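Local coordinates for protein CalG4 (PDB 3IA7) that belongs to the GT-B superfamily, is built from two Rossmann-like domains, and binds calcium between its two subunits, at residues S293-A298 with A316-V321. Sequence-based numbering, arbitrary orientation.
Sequences SVLAHA and AGVPLV. With CA (calcium ion), chain E.
Val318 brings one methyl, CG2, close to two carbonyl oxygens of the facing segment, 3.4 Å from Leu295 O and 3.8 Å from Ala298 O. With CG1 anti to the backbone N (chi1 179°), the valine splits its branches: CG2 meets Leu295 CD2 at 4.0 Å, the side chains crossing at about a right angle, while CG1 reaches Ala298 CB. Ala316 completes the apolar patch, its CB lying 3.8 Å from Leu295 CB. Polar linkage between the segments runs through a water, which donates to Ala298 O at 2.8 Å and weakly to Gly317 O. Gly317, with positive phi, closes helix 307-315 in a Schellman motif and turns the chain toward Val318.

His297 CB points away from the other segment, and the ring binds calcium through NE2 at 2.6 Å, the metal lying in the ring plane. Its ND1 donates to Ser293 O at 2.7 Å, nearly in line with the C=O bond though bent at the hydrogen (140°); with the metal bond this restrains the ring's rotation. Gln225 and, from the second subunit, Leu42 and Glu46 also bind this calcium, which bridges the two chains.

The contact joins the turn between helix 291-295 and strand 298-303 to that between helix 307-315 and strand 320-322; the strands lie side by side and parallel in the C-terminal Rossmann-like sheet. Leu295 also packs on Glu312 and on Leu235 of strand 233-237.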
ATOM      1  N   SER A 293      -0.577  -6.507   8.110  1.00 17.75           N
ATOM      2  CA  SER A 293      -1.341  -6.695   9.351  1.00 16.55           C
ATOM      3  C   SER A 293      -0.812  -7.934  10.065  1.00 14.14           C
ATOM      4  O   SER A 293      -0.649  -7.967  11.304  1.00 13.49           O
ATOM      5  CB  SER A 293      -2.847  -6.855   9.054  1.00 16.73           C
ATOM      6  OG  SER A 293      -3.275  -5.783   8.199  1.00 25.55           O
ATOM      7  N   VAL A 294      -0.516  -8.958   9.282  1.00 12.32           N
ATOM      8  CA  VAL A 294       0.007 -10.204   9.909  1.00 11.25           C
ATOM      9  C   VAL A 294       1.444  -9.970  10.369  1.00 10.71           C
ATOM     10  O   VAL A 294       1.788 -10.296  11.529  1.00 10.95           O
ATOM     11  CB  VAL A 294      -0.143 -11.403   9.009  1.00 11.08           C
ATOM     12  CG1 VAL A 294       0.382 -12.688   9.676  1.00 12.37           C
ATOM     13  CG2 VAL A 294      -1.611 -11.535   8.598  1.00 10.63           C
ATOM     14  N   LEU A 295       2.281  -9.386   9.502  1.00 10.71           N
ATOM     15  CA  LEU A 295       3.713  -9.151   9.858  1.00 12.22           C
ATOM     16  C   LEU A 295       3.837  -8.266  11.069  1.00 12.32           C
ATOM     17  O   LEU A 295       4.782  -8.424  11.853  1.00 12.49           O
ATOM     18  CB  LEU A 295       4.549  -8.550   8.696  1.00 13.83           C
ATOM     19  CG  LEU A 295       4.843  -9.560   7.562  1.00 14.48           C
ATOM     20  CD1 LEU A 295       5.238  -8.908   6.225  1.00 20.13           C
ATOM     21  CD2 LEU A 295       5.838 -10.604   7.983  1.00 15.52           C
ATOM     22  N   ALA A 296       2.920  -7.312  11.233  1.00 12.99           N
ATOM     23  CA  ALA A 296       3.014  -6.440  12.426  1.00 13.35           C
ATOM     24  C   ALA A 296       2.962  -7.223  13.749  1.00 13.01           C
ATOM     25  O   ALA A 296       3.395  -6.713  14.751  1.00 13.25           O
ATOM     26  CB  ALA A 296       1.934  -5.288  12.399  1.00 12.06           C
ATOM     27  N   HIS A 297       2.407  -8.441  13.746  1.00 13.15           N
ATOM     28  CA  HIS A 297       2.287  -9.270  14.947  1.00 12.16           C
ATOM     29  C   HIS A 297       3.236 -10.467  14.888  1.00 12.52           C
ATOM     30  O   HIS A 297       3.364 -11.205  15.856  1.00 13.17           O
ATOM     31  CB  HIS A 297       0.847  -9.776  15.144  1.00 12.23           C
ATOM     32  CG  HIS A 297      -0.172  -8.684  15.168  1.00 11.24           C
ATOM     33  ND1 HIS A 297      -0.779  -8.216  14.027  1.00 13.06           N
ATOM     34  CD2 HIS A 297      -0.657  -7.936  16.190  1.00 12.84           C
ATOM     35  CE1 HIS A 297      -1.603  -7.225  14.343  1.00 15.79           C
ATOM     36  NE2 HIS A 297      -1.565  -7.049  15.650  1.00 12.01           N
ATOM     37  N   ALA A 298       3.859 -10.709  13.733  1.00 12.06           N
ATOM     38  CA  ALA A 298       4.623 -11.942  13.530  1.00 11.35           C
ATOM     39  C   ALA A 298       5.962 -11.995  14.306  1.00 11.34           C
ATOM     40  O   ALA A 298       6.645 -10.983  14.425  1.00 11.94           O
ATOM     41  CB  ALA A 298       4.872 -12.189  12.022  1.00 10.87           C
ATOM     42  N   ALA A 316       8.803  -4.602   8.765  1.00 11.60           N
ATOM     43  CA  ALA A 316       8.097  -4.831  10.019  1.00 13.61           C
ATOM     44  C   ALA A 316       8.994  -5.380  11.145  1.00 12.98           C
ATOM     45  O   ALA A 316       8.484  -5.765  12.226  1.00 12.17           O
ATOM     46  CB  ALA A 316       6.853  -5.736   9.793  1.00 14.00           C
ATOM     47  N   GLY A 317      10.302  -5.468  10.878  1.00 12.07           N
ATOM     48  CA  GLY A 317      11.287  -6.048  11.835  1.00 12.11           C
ATOM     49  C   GLY A 317      11.070  -7.529  12.121  1.00 13.21           C
ATOM     50  O   GLY A 317      11.385  -7.977  13.210  1.00 13.63           O
ATOM     51  N   VAL A 318      10.646  -8.295  11.129  1.00 12.07           N
ATOM     52  CA  VAL A 318      10.407  -9.743  11.297  1.00 11.16           C
ATOM     53  C   VAL A 318      11.526 -10.535  10.661  1.00 10.56           C
ATOM     54  O   VAL A 318      11.743 -10.398   9.440  1.00 11.40           O
ATOM     55  CB  VAL A 318       9.099 -10.176  10.603  1.00 11.73           C
ATOM     56  CG1 VAL A 318       8.826 -11.705  10.725  1.00 10.73           C
ATOM     57  CG2 VAL A 318       7.936  -9.372  11.192  1.00 12.57           C
ATOM     58  N   PRO A 319      12.179 -11.400  11.447  1.00 12.01           N
ATOM     59  CA  PRO A 319      13.240 -12.237  10.886  1.00 12.53           C
ATOM     60  C   PRO A 319      12.700 -13.380  10.000  1.00 13.30           C
ATOM     61  O   PRO A 319      11.555 -13.805  10.163  1.00 14.12           O
ATOM     62  CB  PRO A 319      13.981 -12.789  12.136  1.00 14.29           C
ATOM     63  CG  PRO A 319      12.941 -12.834  13.205  1.00 14.35           C
ATOM     64  CD  PRO A 319      11.972 -11.641  12.897  1.00 11.11           C
ATOM     65  N   LEU A 320      13.518 -13.876   9.075  1.00 12.99           N
ATOM     66  CA  LEU A 320      13.010 -14.810   8.035  1.00 14.91           C
ATOM     67  C   LEU A 320      13.598 -16.218   8.160  1.00 16.20           C
ATOM     68  O   LEU A 320      14.782 -16.393   8.504  1.00 15.99           O
ATOM     69  CB  LEU A 320      13.353 -14.267   6.641  1.00 15.26           C
ATOM     70  CG  LEU A 320      12.595 -13.028   6.139  1.00 18.30           C
ATOM     71  CD1 LEU A 320      12.454 -12.034   7.226  1.00 25.87           C
ATOM     72  CD2 LEU A 320      13.385 -12.421   5.009  1.00 18.87           C
ATOM     73  N   VAL A 321      12.780 -17.223   7.850  1.00 14.17           N
ATOM     74  CA  VAL A 321      13.317 -18.516   7.465  1.00 13.87           C
ATOM     75  C   VAL A 321      12.990 -18.648   5.965  1.00 13.73           C
ATOM     76  O   VAL A 321      11.840 -18.427   5.548  1.00 14.45           O
ATOM     77  CB  VAL A 321      12.724 -19.670   8.259  1.00 13.12           C
ATOM     78  CG1 VAL A 321      13.327 -21.025   7.807  1.00 13.78           C
ATOM     79  CG2 VAL A 321      12.979 -19.439   9.787  1.00 13.77           C
TER
HETATM   80 CA    CA E 402      -3.148  -5.330  16.688  1.00 31.67          CA
HETATM   81  O   HOH W   1       9.272 -10.113  14.723  1.00 29.48           O
HETATM   82  O   HOH W   2      -1.707  -4.776  18.401  1.00 36.09           O
HETATM   83  O   HOH W   3      -3.606  -6.866  18.412  1.00 33.44           O